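PDB 4W8V: CRISPR system Cmr subunit Cmr6, which binds RNA and, together with Cmr1, caps the elongated type III-B Cmr ribonucleoprotein complex that takes part in CRISPR defence against mobile genetic elements. Local coordinates for residues T59-Y64 with P171-G176; A54-T59 with R131-Q136; E152-K157 with D200-V205. One frame throughout, in Å; residues are numbered along the deposited sequence.

Overall arrangement
This chain is the C-terminal part of Cmr6, the piece carrying the RAMP domain. Contacts 1 and 2 are neighbours on helix 52-68, their centres about 14 Å apart; they share T59 and meet where R60 packs on F133. Contact 3, at the start of strand 202-209, lies about 31 Å from contact 1 and 26 Å from contact 2, centre to centre, yet touches contact 2 through I55 and V205. Along the chain, contact 2 closes before contact 3 opens, whereas the segments of contact 1 alternate with those of both others. The four-stranded sheet is ferredoxin-like; helix 52-68 packs against it and so links the loop of contact 1 to the RAMP core.

Contact 1. Residues T59-Y64 with P171-G176; sequences TRHLTY and PYYQSG
H61 reaches out from helix 52-68 to meet Y172 and Y173, and the three rings form the compact part of this contact. The imidazole sets its edge against the face of Y172, a T-shaped pair with centroids 4.5 Å apart and planes at 78°; H61 NE2 stands over the middle of the phenol ring, 3.6 Å from Y172 CD2. With CG anti to the backbone N (chi1 -179°), H61 is carried outward from its helix toward the loop. Y173 arrives from the opposite direction, almost parallel to the imidazole yet offset too far for a true stack. One water ties the pieces together: it donates to H61 O at 2.8 Å, lies 2.6 Å from Y173 OH, and sits over one imidazole face. Histidine suits this place because its small flat ring can show an edge to one tyrosine and a face to the water. The loop then loosens toward solvent. Q174 NE2 still donates to P171 O at 2.9 Å, but S175 and G176 are exposed and poorly ordered. The whole is an aromatic cluster that fastens the long excursion between strands 161-165 and 192-197 to a helix of the ferredoxin-like RAMP fold.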
ATOM      1  N   THR A  59      -0.097  -2.596   0.026  1.00 51.17           N
ATOM      2  CA  THR A  59      -0.789  -3.722  -0.608  1.00 58.27           C
ATOM      3  C   THR A  59      -0.159  -5.064  -0.224  1.00 55.10           C
ATOM      4  O   THR A  59      -0.873  -6.023   0.005  1.00 61.53           O
ATOM      5  CB  THR A  59      -0.807  -3.588  -2.155  1.00 53.54           C
ATOM      6  OG1 THR A  59      -1.428  -2.361  -2.518  1.00 54.14           O
ATOM      7  CG2 THR A  59      -1.596  -4.708  -2.787  1.00 58.54           C
ATOM      8  N   ARG A  60       1.171  -5.129  -0.196  1.00 55.38           N
ATOM      9  CA  ARG A  60       1.909  -6.223   0.439  1.00 68.24           C
ATOM     10  C   ARG A  60       1.377  -6.514   1.848  1.00 59.19           C
ATOM     11  O   ARG A  60       1.065  -7.645   2.201  1.00 60.09           O
ATOM     12  CB  ARG A  60       3.399  -5.882   0.601  1.00 64.97           C
ATOM     13  CG  ARG A  60       4.347  -6.085  -0.550  1.00 69.93           C
ATOM     14  CD  ARG A  60       5.759  -5.897   0.033  1.00 68.05           C
ATOM     15  NE  ARG A  60       6.811  -5.695  -0.958  1.00 78.60           N
ATOM     16  CZ  ARG A  60       7.542  -6.672  -1.482  1.00 78.17           C
ATOM     17  NH1 ARG A  60       7.315  -7.926  -1.132  1.00 76.32           N
ATOM     18  NH2 ARG A  60       8.484  -6.398  -2.372  1.00 95.27           N
ATOM     19  N   HIS A  61       1.334  -5.458   2.649  1.00 50.00           N
ATOM     20  CA  HIS A  61       0.957  -5.529   4.049  1.00 52.08           C
ATOM     21  C   HIS A  61      -0.408  -6.143   4.219  1.00 52.82           C
ATOM     22  O   HIS A  61      -0.613  -7.007   5.077  1.00 61.11           O
ATOM     23  CB  HIS A  61       0.978  -4.130   4.668  1.00 48.34           C
ATOM     24  CG  HIS A  61       0.636  -4.099   6.123  1.00 56.96           C
ATOM     25  ND1 HIS A  61      -0.664  -4.131   6.584  1.00 66.04           N
ATOM     26  CD2 HIS A  61       1.420  -3.993   7.225  1.00 55.90           C
ATOM     27  CE1 HIS A  61      -0.664  -4.074   7.906  1.00 65.97           C
ATOM     28  NE2 HIS A  61       0.582  -3.986   8.317  1.00 57.33           N
ATOM     29  N   LEU A  62      -1.339  -5.692   3.392  1.00 58.39           N
ATOM     30  CA  LEU A  62      -2.692  -6.221   3.370  1.00 54.66           C
ATOM     31  C   LEU A  62      -2.681  -7.734   3.236  1.00 60.65           C
ATOM     32  O   LEU A  62      -3.366  -8.438   3.989  1.00 63.18           O
ATOM     33  CB  LEU A  62      -3.485  -5.596   2.220  1.00 52.87           C
ATOM     34  CG  LEU A  62      -4.873  -6.161   1.922  1.00 57.71           C
ATOM     35  CD1 LEU A  62      -5.782  -6.070   3.122  1.00 55.36           C
ATOM     36  CD2 LEU A  62      -5.491  -5.421   0.743  1.00 75.54           C
ATOM     37  N   THR A  63      -1.886  -8.235   2.290  1.00 59.99           N
ATOM     38  CA  THR A  63      -1.895  -9.663   1.998  1.00 62.31           C
ATOM     39  C   THR A  63      -1.216 -10.491   3.086  1.00 63.15           C
ATOM     40  O   THR A  63      -1.546 -11.660   3.262  1.00 67.28           O
ATOM     41  CB  THR A  63      -1.224  -9.972   0.644  1.00 56.59           C
ATOM     42  OG1 THR A  63       0.191  -9.822   0.764  1.00 64.59           O
ATOM     43  CG2 THR A  63      -1.747  -9.025  -0.435  1.00 62.86           C
ATOM     44  N   TYR A  64      -0.264  -9.908   3.809  1.00 58.93           N
ATOM     45  CA  TYR A  64       0.392 -10.657   4.883  1.00 66.79           C
ATOM     46  C   TYR A  64      -0.559 -10.737   6.060  1.00 63.35           C
ATOM     47  O   TYR A  64      -0.553 -11.699   6.811  1.00 65.43           O
ATOM     48  CB  TYR A  64       1.702 -10.010   5.321  1.00 58.91           C
ATOM     49  CG  TYR A  64       2.673  -9.724   4.209  1.00 61.97           C
ATOM     50  CD1 TYR A  64       2.699 -10.500   3.065  1.00 64.81           C
ATOM     51  CD2 TYR A  64       3.564  -8.665   4.306  1.00 57.40           C
ATOM     52  CE1 TYR A  64       3.583 -10.231   2.054  1.00 66.49           C
ATOM     53  CE2 TYR A  64       4.454  -8.396   3.305  1.00 59.03           C
ATOM     54  CZ  TYR A  64       4.463  -9.180   2.182  1.00 60.74           C
ATOM     55  OH  TYR A  64       5.351  -8.905   1.179  1.00 59.97           O
ATOM     56  N   PRO A 171       8.723  -2.913  14.453  1.00 72.23           N
ATOM     57  CA  PRO A 171       7.885  -3.978  13.902  1.00 64.92           C
ATOM     58  C   PRO A 171       6.412  -3.635  14.061  1.00 64.62           C
ATOM     59  O   PRO A 171       5.989  -3.242  15.145  1.00 62.60           O
ATOM     60  CB  PRO A 171       8.271  -5.210  14.736  1.00 68.00           C
ATOM     61  CG  PRO A 171       8.881  -4.650  15.992  1.00 71.64           C
ATOM     62  CD  PRO A 171       9.543  -3.370  15.592  1.00 66.49           C
ATOM     63  N   TYR A 172       5.647  -3.755  12.977  1.00 56.18           N
ATOM     64  CA  TYR A 172       4.221  -3.434  13.009  1.00 57.79           C
ATOM     65  C   TYR A 172       3.504  -4.342  13.986  1.00 62.15           C
ATOM     66  O   TYR A 172       2.590  -3.909  14.693  1.00 62.04           O
ATOM     67  CB  TYR A 172       3.588  -3.575  11.622  1.00 66.30           C
ATOM     68  CG  TYR A 172       2.153  -3.093  11.554  1.00 68.08           C
ATOM     69  CD1 TYR A 172       1.861  -1.783  11.209  1.00 68.39           C
ATOM     70  CD2 TYR A 172       1.088  -3.946  11.839  1.00 66.03           C
ATOM     71  CE1 TYR A 172       0.556  -1.333  11.142  1.00 68.08           C
ATOM     72  CE2 TYR A 172      -0.218  -3.505  11.776  1.00 58.78           C
ATOM     73  CZ  TYR A 172      -0.480  -2.197  11.426  1.00 63.73           C
ATOM     74  OH  TYR A 172      -1.778  -1.748  11.361  1.00 65.64           O
ATOM     75  N   TYR A 173       3.921  -5.603  14.009  1.00 59.22           N
ATOM     76  CA  TYR A 173       3.282  -6.623  14.829  1.00 67.74           C
ATOM     77  C   TYR A 173       4.041  -6.848  16.131  1.00 66.57           C
ATOM     78  O   TYR A 173       5.216  -7.207  16.125  1.00 76.43           O
ATOM     79  CB  TYR A 173       3.157  -7.926  14.021  1.00 63.68           C
ATOM     80  CG  TYR A 173       2.281  -7.730  12.807  1.00 63.73           C
ATOM     81  CD1 TYR A 173       0.908  -7.564  12.955  1.00 59.28           C
ATOM     82  CD2 TYR A 173       2.818  -7.659  11.523  1.00 58.08           C
ATOM     83  CE1 TYR A 173       0.101  -7.362  11.877  1.00 63.71           C
ATOM     84  CE2 TYR A 173       2.011  -7.461  10.431  1.00 63.06           C
ATOM     85  CZ  TYR A 173       0.642  -7.310  10.617  1.00 65.19           C
ATOM     86  OH  TYR A 173      -0.208  -7.106   9.552  1.00 63.82           O
ATOM     87  N   GLN A 174       3.356  -6.611  17.244  1.00 79.94           N
ATOM     88  CA  GLN A 174       3.963  -6.629  18.572  1.00 84.73           C
ATOM     89  C   GLN A 174       3.037  -7.238  19.624  1.00 98.64           C
ATOM     90  O   GLN A 174       1.818  -7.145  19.501  1.00104.23           O
ATOM     91  CB  GLN A 174       4.351  -5.210  18.990  1.00 85.63           C
ATOM     92  CG  GLN A 174       5.419  -4.582  18.112  1.00 92.36           C
ATOM     93  CD  GLN A 174       6.013  -3.326  18.715  1.00 95.60           C
ATOM     94  OE1 GLN A 174       5.955  -3.116  19.932  1.00 99.75           O
ATOM     95  NE2 GLN A 174       6.594  -2.483  17.867  1.00 88.88           N
ATOM     96  N   SER A 175       3.613  -7.845  20.662  1.00111.82           N
ATOM     97  CA  SER A 175       2.824  -8.526  21.695  1.00121.93           C
ATOM     98  C   SER A 175       2.164  -7.558  22.670  1.00119.70           C
ATOM     99  O   SER A 175       2.734  -6.526  23.022  1.00122.19           O
ATOM    100  CB  SER A 175       3.693  -9.517  22.480  1.00129.99           C
ATOM    101  OG  SER A 175       4.591  -8.850  23.354  1.00132.66           O
ATOM    102  N   GLY A 176       0.960  -7.913  23.109  1.00120.83           N
ATOM    103  CA  GLY A 176       0.182  -7.075  24.007  1.00125.55           C
ATOM    104  C   GLY A 176      -0.280  -5.789  23.343  1.00136.63           C
ATOM    105  O   GLY A 176      -0.021  -5.568  22.156  1.00137.16           O
TER
HETATM  106  O   HOH W   1       1.100  -7.190   7.320  1.00 59.46           O

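Contact 2. Residues A54-T59 with R131-Q136; sequences AIKGVT and RIFGTQ
The side chains of K56 and F133 run antiparallel alongside each other where the C-terminal end of helix 122-133 meets helix 52-68, a helix-helix contact within the ferredoxin-like RAMP fold. K56 is stretched to its full length: CG is anti to the backbone N (chi1 -170°) and the later torsions are extended. Its methylenes can therefore run beside the aromatic ring, with K56 CG 4.0 Å from F133 CD1, while the ammonium continues to the backbone beyond. There K56 NZ donates to F133 O at 3.1 Å, approaching well off the line of the carbonyl (135° at the oxygen) and tilted out of its plane. A water that donates to I132 O also accepts a weak bond from K56 NZ. Lysine fits both demands, being greasy along its shaft and positive at its end; among the carbonyls that finish a helix, the charge is probably welcome.

The phenylalanine ring is a wedge. I132 CG2 lies over one of its faces, T59 CG2 meets its edge, and R60, the next residue, and T63, one turn beyond T59, pack on it too. G134 follows with a positive phi, where a side chain would be jammed against the carbonyl oxygen of F133, so glycine lets the chain leave the helix sharply. R131, two residues before F133, turns elsewhere, to salt bridges with E141 and D211.

T59 divides its branches neatly. Its hydroxyl, near the backbone N (chi1 -58°), donates to I55 O at 2.8 Å, and T59 N bonds the same oxygen from the opposite face of the carbonyl plane. That leaves the methyl anti to the backbone N and directed at the ring, with T59 CG2 3.6 Å from F133 CZ.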
ATOM      1  N   ALA A  54       5.232   2.912  -2.005  1.00 55.41           N
ATOM      2  CA  ALA A  54       4.307   2.980  -0.881  1.00 59.79           C
ATOM      3  C   ALA A  54       2.991   2.259  -1.194  1.00 58.84           C
ATOM      4  O   ALA A  54       2.426   1.603  -0.326  1.00 59.06           O
ATOM      5  CB  ALA A  54       4.038   4.419  -0.486  1.00 49.08           C
ATOM      6  N   ILE A  55       2.508   2.375  -2.430  1.00 52.28           N
ATOM      7  CA  ILE A  55       1.305   1.651  -2.835  1.00 54.22           C
ATOM      8  C   ILE A  55       1.569   0.148  -2.771  1.00 55.63           C
ATOM      9  O   ILE A  55       0.748  -0.612  -2.252  1.00 61.11           O
ATOM     10  CB  ILE A  55       0.847   2.070  -4.244  1.00 58.82           C
ATOM     11  CG1 ILE A  55       0.327   3.507  -4.185  1.00 64.45           C
ATOM     12  CG2 ILE A  55      -0.254   1.131  -4.772  1.00 48.53           C
ATOM     13  CD1 ILE A  55      -0.429   3.937  -5.395  1.00 71.08           C
ATOM     14  N   LYS A  56       2.745  -0.267  -3.237  1.00 57.00           N
ATOM     15  CA  LYS A  56       3.159  -1.665  -3.154  1.00 54.40           C
ATOM     16  C   LYS A  56       3.267  -2.171  -1.713  1.00 59.15           C
ATOM     17  O   LYS A  56       2.817  -3.265  -1.403  1.00 66.03           O
ATOM     18  CB  LYS A  56       4.505  -1.843  -3.850  1.00 55.11           C
ATOM     19  CG  LYS A  56       4.912  -3.281  -4.041  1.00 56.82           C
ATOM     20  CD  LYS A  56       6.260  -3.390  -4.718  1.00 60.65           C
ATOM     21  CE  LYS A  56       6.444  -4.788  -5.273  1.00 69.48           C
ATOM     22  NZ  LYS A  56       7.802  -5.046  -5.814  1.00 76.34           N
ATOM     23  N   GLY A  57       3.885  -1.376  -0.846  1.00 55.76           N
ATOM     24  CA  GLY A  57       4.044  -1.726   0.553  1.00 45.84           C
ATOM     25  C   GLY A  57       2.748  -1.966   1.299  1.00 55.06           C
ATOM     26  O   GLY A  57       2.554  -3.027   1.901  1.00 55.41           O
ATOM     27  N   VAL A  58       1.856  -0.984   1.273  1.00 53.49           N
ATOM     28  CA  VAL A  58       0.559  -1.144   1.915  1.00 59.10           C
ATOM     29  C   VAL A  58      -0.235  -2.335   1.328  1.00 56.81           C
ATOM     30  O   VAL A  58      -0.943  -3.023   2.057  1.00 56.25           O
ATOM     31  CB  VAL A  58      -0.272   0.150   1.822  1.00 62.51           C
ATOM     32  CG1 VAL A  58      -0.652   0.461   0.363  1.00 67.23           C
ATOM     33  CG2 VAL A  58      -1.517   0.059   2.706  1.00 62.43           C
ATOM     34  N   THR A  59      -0.097  -2.596   0.026  1.00 51.17           N
ATOM     35  CA  THR A  59      -0.789  -3.722  -0.608  1.00 58.27           C
ATOM     36  C   THR A  59      -0.159  -5.064  -0.224  1.00 55.10           C
ATOM     37  O   THR A  59      -0.873  -6.023   0.005  1.00 61.53           O
ATOM     38  CB  THR A  59      -0.807  -3.588  -2.155  1.00 53.54           C
ATOM     39  OG1 THR A  59      -1.428  -2.361  -2.518  1.00 54.14           O
ATOM     40  CG2 THR A  59      -1.596  -4.708  -2.787  1.00 58.54           C
ATOM     41  N   ARG A 131       4.269 -13.804  -7.966  1.00 69.19           N
ATOM     42  CA  ARG A 131       4.438 -13.135  -9.250  1.00 74.27           C
ATOM     43  C   ARG A 131       4.132 -11.635  -9.188  1.00 81.02           C
ATOM     44  O   ARG A 131       4.812 -10.838  -9.828  1.00 87.69           O
ATOM     45  CB  ARG A 131       3.561 -13.805 -10.307  1.00 67.32           C
ATOM     46  CG  ARG A 131       3.956 -15.245 -10.589  1.00 74.33           C
ATOM     47  CD  ARG A 131       2.960 -15.893 -11.515  1.00 80.71           C
ATOM     48  NE  ARG A 131       2.737 -15.043 -12.674  1.00 86.41           N
ATOM     49  CZ  ARG A 131       1.598 -14.983 -13.349  1.00 86.48           C
ATOM     50  NH1 ARG A 131       0.565 -15.734 -12.985  1.00 81.90           N
ATOM     51  NH2 ARG A 131       1.498 -14.165 -14.389  1.00 90.34           N
ATOM     52  N   ILE A 132       3.115 -11.253  -8.423  1.00 74.23           N
ATOM     53  CA  ILE A 132       2.716  -9.852  -8.332  1.00 62.45           C
ATOM     54  C   ILE A 132       3.794  -8.985  -7.689  1.00 62.71           C
ATOM     55  O   ILE A 132       4.179  -7.951  -8.248  1.00 61.73           O
ATOM     56  CB  ILE A 132       1.395  -9.705  -7.549  1.00 65.31           C
ATOM     57  CG1 ILE A 132       0.228 -10.239  -8.383  1.00 64.67           C
ATOM     58  CG2 ILE A 132       1.133  -8.249  -7.175  1.00 60.33           C
ATOM     59  CD1 ILE A 132      -1.106 -10.217  -7.662  1.00 62.20           C
ATOM     60  N   PHE A 133       4.296  -9.426  -6.536  1.00 57.57           N
ATOM     61  CA  PHE A 133       5.196  -8.623  -5.713  1.00 66.30           C
ATOM     62  C   PHE A 133       6.670  -9.001  -5.883  1.00 67.84           C
ATOM     63  O   PHE A 133       7.564  -8.178  -5.671  1.00 70.14           O
ATOM     64  CB  PHE A 133       4.807  -8.750  -4.234  1.00 64.86           C
ATOM     65  CG  PHE A 133       3.429  -8.244  -3.927  1.00 69.07           C
ATOM     66  CD1 PHE A 133       3.172  -6.881  -3.888  1.00 72.98           C
ATOM     67  CD2 PHE A 133       2.386  -9.124  -3.676  1.00 68.54           C
ATOM     68  CE1 PHE A 133       1.903  -6.404  -3.608  1.00 69.75           C
ATOM     69  CE2 PHE A 133       1.115  -8.644  -3.395  1.00 63.77           C
ATOM     70  CZ  PHE A 133       0.879  -7.285  -3.366  1.00 70.06           C
ATOM     71  N   GLY A 134       6.914 -10.249  -6.268  1.00 69.91           N
ATOM     72  CA  GLY A 134       8.264 -10.763  -6.373  1.00 63.79           C
ATOM     73  C   GLY A 134       8.728 -11.273  -5.029  1.00 66.45           C
ATOM     74  O   GLY A 134       8.036 -11.128  -4.032  1.00 74.33           O
ATOM     75  N   THR A 135       9.898 -11.899  -5.013  1.00 77.43           N
ATOM     76  CA  THR A 135      10.535 -12.353  -3.786  1.00 67.31           C
ATOM     77  C   THR A 135      12.026 -12.060  -3.847  1.00 69.14           C
ATOM     78  O   THR A 135      12.493 -11.325  -4.710  1.00 72.37           O
ATOM     79  CB  THR A 135      10.340 -13.861  -3.548  1.00 71.46           C
ATOM     80  OG1 THR A 135      10.950 -14.598  -4.611  1.00 71.35           O
ATOM     81  CG2 THR A 135       8.864 -14.216  -3.478  1.00 71.94           C
ATOM     82  N   GLN A 136      12.776 -12.645  -2.923  1.00 76.76           N
ATOM     83  CA  GLN A 136      14.218 -12.466  -2.915  1.00 80.20           C
ATOM     84  C   GLN A 136      14.863 -13.104  -4.141  1.00 89.48           C
ATOM     85  O   GLN A 136      15.898 -12.638  -4.612  1.00 93.67           O
ATOM     86  CB  GLN A 136      14.833 -13.043  -1.636  1.00 76.98           C
ATOM     87  CG  GLN A 136      14.910 -12.057  -0.474  1.00 79.20           C
ATOM     88  CD  GLN A 136      15.647 -10.773  -0.832  1.00 92.53           C
ATOM     89  OE1 GLN A 136      16.508 -10.750  -1.719  1.00111.51           O
ATOM     90  NE2 GLN A 136      15.306  -9.692  -0.142  1.00 96.73           N
TER
HETATM   91  O   HOH W   2       6.152  -6.158  -8.220  1.00 77.81           O

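Contact 3. Residues E152-K157 with D200-V205; sequences EEIADK and DVPFLV
The puckered pyrrolidine of P202 is the nearest thing to a plate in this contact, which is built on no aromatic ring, and E153 and I154 meet it along its CG-CD rim. E153 O and I154 CG1 approach that rim from opposite sides of the ring, and E153 CB lies beyond CG. P202 opens strand 202-209, one of the two middle strands of the ferredoxin-like RAMP sheet, and the 152-157 loop that packs on it follows strand 143-149, its partner in that sheet. The closest approach is E153 O to P202 CG, 3.4 Å, a carbonyl resting against ring methylene. Proline suits the position because its short, rigid ring fills the space beside the loop backbone with apolar surface. I154 adds its own: chi1 of -64° puts CG1 beside the backbone N, where it can bear on the proline.

E153 has two roles. Its CB packs 3.8 Å from P202 CG, while the extended chain carries the carboxylate away to a salt bridge with K18 and a hydrogen bond with Y245, whose side chain also touches P202. The buried side of the contact ends on an apolar touch: I154 CG1 lies 3.7 Å from P202 CD.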
ATOM      1  N   GLU A 152      -6.003  18.839 -13.796  1.00 76.95           N
ATOM      2  CA  GLU A 152      -7.210  19.415 -14.394  1.00 77.07           C
ATOM      3  C   GLU A 152      -8.471  19.184 -13.567  1.00 81.80           C
ATOM      4  O   GLU A 152      -9.392  19.999 -13.599  1.00 86.23           O
ATOM      5  CB  GLU A 152      -7.435  18.872 -15.810  1.00 73.99           C
ATOM      6  CG  GLU A 152      -7.522  17.365 -15.939  1.00 75.43           C
ATOM      7  CD  GLU A 152      -6.153  16.710 -16.085  1.00 86.84           C
ATOM      8  OE1 GLU A 152      -5.141  17.339 -15.700  1.00 84.09           O
ATOM      9  OE2 GLU A 152      -6.086  15.567 -16.588  1.00 86.95           O
ATOM     10  N   GLU A 153      -8.517  18.093 -12.812  1.00 76.41           N
ATOM     11  CA  GLU A 153      -9.728  17.786 -12.060  1.00 68.03           C
ATOM     12  C   GLU A 153      -9.696  18.330 -10.648  1.00 65.98           C
ATOM     13  O   GLU A 153     -10.503  17.957  -9.816  1.00 69.85           O
ATOM     14  CB  GLU A 153      -9.967  16.293 -12.039  1.00 72.65           C
ATOM     15  CG  GLU A 153     -10.057  15.725 -13.424  1.00 80.30           C
ATOM     16  CD  GLU A 153     -10.639  14.354 -13.424  1.00 81.23           C
ATOM     17  OE1 GLU A 153     -11.379  14.046 -12.465  1.00 81.16           O
ATOM     18  OE2 GLU A 153     -10.349  13.588 -14.366  1.00 81.88           O
ATOM     19  N   ILE A 154      -8.778  19.241 -10.390  1.00 69.23           N
ATOM     20  CA  ILE A 154      -8.723  19.885  -9.101  1.00 75.20           C
ATOM     21  C   ILE A 154      -9.531  21.161  -9.206  1.00 95.62           C
ATOM     22  O   ILE A 154      -9.139  22.103  -9.897  1.00 90.21           O
ATOM     23  CB  ILE A 154      -7.268  20.154  -8.667  1.00 73.13           C
ATOM     24  CG1 ILE A 154      -6.541  18.814  -8.486  1.00 71.00           C
ATOM     25  CG2 ILE A 154      -7.240  20.985  -7.400  1.00 77.98           C
ATOM     26  CD1 ILE A 154      -5.058  18.917  -8.136  1.00 72.69           C
ATOM     27  N   ALA A 155     -10.681  21.163  -8.539  1.00118.32           N
ATOM     28  CA  ALA A 155     -11.665  22.234  -8.657  1.00131.97           C
ATOM     29  C   ALA A 155     -11.107  23.575  -8.203  1.00132.39           C
ATOM     30  O   ALA A 155     -10.849  24.459  -9.019  1.00136.29           O
ATOM     31  CB  ALA A 155     -12.912  21.887  -7.861  1.00139.20           C
ATOM     32  N   ASP A 156     -10.933  23.722  -6.895  1.00123.03           N
ATOM     33  CA  ASP A 156     -10.349  24.932  -6.338  1.00116.18           C
ATOM     34  C   ASP A 156      -8.947  24.632  -5.829  1.00108.76           C
ATOM     35  O   ASP A 156      -8.630  23.485  -5.524  1.00107.60           O
ATOM     36  CB  ASP A 156     -11.225  25.488  -5.214  0.50124.92           C
ATOM     37  CG  ASP A 156     -12.690  25.557  -5.598  0.50133.32           C
ATOM     38  OD1 ASP A 156     -13.071  26.495  -6.329  0.50138.23           O
ATOM     39  OD2 ASP A 156     -13.459  24.673  -5.167  0.50134.62           O
ATOM     40  N   LYS A 157      -8.112  25.661  -5.747  1.00 99.36           N
ATOM     41  CA  LYS A 157      -6.736  25.508  -5.283  1.00 95.76           C
ATOM     42  C   LYS A 157      -6.676  24.926  -3.867  1.00 87.72           C
ATOM     43  O   LYS A 157      -7.125  25.558  -2.918  1.00 89.93           O
ATOM     44  CB  LYS A 157      -6.013  26.854  -5.331  1.00 94.26           C
ATOM     45  CG  LYS A 157      -4.720  26.889  -4.530  1.00102.09           C
ATOM     46  CD  LYS A 157      -3.918  28.134  -4.856  1.00109.35           C
ATOM     47  CE  LYS A 157      -2.701  28.263  -3.964  1.00113.16           C
ATOM     48  NZ  LYS A 157      -3.085  28.541  -2.557  1.00119.83           N
ATOM     49  N   ASP A 200     -10.991  15.184  -1.223  1.00 67.84           N
ATOM     50  CA  ASP A 200     -11.483  15.386  -2.586  1.00 82.95           C
ATOM     51  C   ASP A 200     -10.425  15.938  -3.526  1.00 78.26           C
ATOM     52  O   ASP A 200     -10.710  16.761  -4.387  1.00 69.99           O
ATOM     53  CB  ASP A 200     -12.705  16.303  -2.593  1.00 91.57           C
ATOM     54  CG  ASP A 200     -13.885  15.688  -1.893  1.00101.87           C
ATOM     55  OD1 ASP A 200     -14.153  14.487  -2.124  1.00102.04           O
ATOM     56  OD2 ASP A 200     -14.537  16.400  -1.104  1.00108.35           O
ATOM     57  N   VAL A 201      -9.199  15.471  -3.347  1.00 72.01           N
ATOM     58  CA  VAL A 201      -8.139  15.743  -4.295  1.00 66.20           C
ATOM     59  C   VAL A 201      -7.987  14.495  -5.160  1.00 62.57           C
ATOM     60  O   VAL A 201      -7.919  13.382  -4.646  1.00 60.35           O
ATOM     61  CB  VAL A 201      -6.839  16.111  -3.579  1.00 63.74           C
ATOM     62  CG1 VAL A 201      -5.695  16.217  -4.570  1.00 66.94           C
ATOM     63  CG2 VAL A 201      -7.034  17.426  -2.783  1.00 60.62           C
ATOM     64  N   PRO A 202      -8.009  14.671  -6.485  1.00 62.11           N
ATOM     65  CA  PRO A 202      -7.999  13.514  -7.383  1.00 56.33           C
ATOM     66  C   PRO A 202      -6.602  12.990  -7.708  1.00 63.59           C
ATOM     67  O   PRO A 202      -5.707  13.781  -8.009  1.00 62.44           O
ATOM     68  CB  PRO A 202      -8.675  14.048  -8.641  1.00 53.85           C
ATOM     69  CG  PRO A 202      -8.459  15.514  -8.607  1.00 56.28           C
ATOM     70  CD  PRO A 202      -8.363  15.924  -7.180  1.00 62.56           C
ATOM     71  N   PHE A 203      -6.438  11.667  -7.641  1.00 56.04           N
ATOM     72  CA  PHE A 203      -5.200  10.994  -7.990  1.00 54.81           C
ATOM     73  C   PHE A 203      -5.472   9.938  -9.048  1.00 54.37           C
ATOM     74  O   PHE A 203      -6.504   9.278  -9.024  1.00 52.15           O
ATOM     75  CB  PHE A 203      -4.540  10.334  -6.751  1.00 56.55           C
ATOM     76  CG  PHE A 203      -3.878  11.309  -5.830  1.00 56.52           C
ATOM     77  CD1 PHE A 203      -4.631  12.102  -4.988  1.00 62.71           C
ATOM     78  CD2 PHE A 203      -2.500  11.440  -5.810  1.00 57.91           C
ATOM     79  CE1 PHE A 203      -4.023  13.018  -4.152  1.00 58.42           C
ATOM     80  CE2 PHE A 203      -1.878  12.348  -4.975  1.00 50.53           C
ATOM     81  CZ  PHE A 203      -2.633  13.135  -4.146  1.00 54.77           C
ATOM     82  N   LEU A 204      -4.532   9.774  -9.972  1.00 58.23           N
ATOM     83  CA  LEU A 204      -4.535   8.619 -10.855  1.00 56.45           C
ATOM     84  C   LEU A 204      -3.715   7.484 -10.234  1.00 58.71           C
ATOM     85  O   LEU A 204      -2.591   7.684  -9.800  1.00 61.19           O
ATOM     86  CB  LEU A 204      -3.973   8.989 -12.220  1.00 65.71           C
ATOM     87  CG  LEU A 204      -4.216   7.981 -13.337  1.00 67.64           C
ATOM     88  CD1 LEU A 204      -5.656   8.081 -13.815  1.00 72.59           C
ATOM     89  CD2 LEU A 204      -3.265   8.243 -14.469  1.00 73.84           C
ATOM     90  N   VAL A 205      -4.283   6.287 -10.225  1.00 58.84           N
ATOM     91  CA  VAL A 205      -3.681   5.123  -9.601  1.00 47.06           C
ATOM     92  C   VAL A 205      -3.630   3.987 -10.607  1.00 55.29           C
ATOM     93  O   VAL A 205      -4.636   3.691 -11.257  1.00 61.86           O
ATOM     94  CB  VAL A 205      -4.482   4.673  -8.368  1.00 55.66           C
ATOM     95  CG1 VAL A 205      -3.932   3.370  -7.804  1.00 56.32           C
ATOM     96  CG2 VAL A 205      -4.511   5.781  -7.301  1.00 59.90           C
TER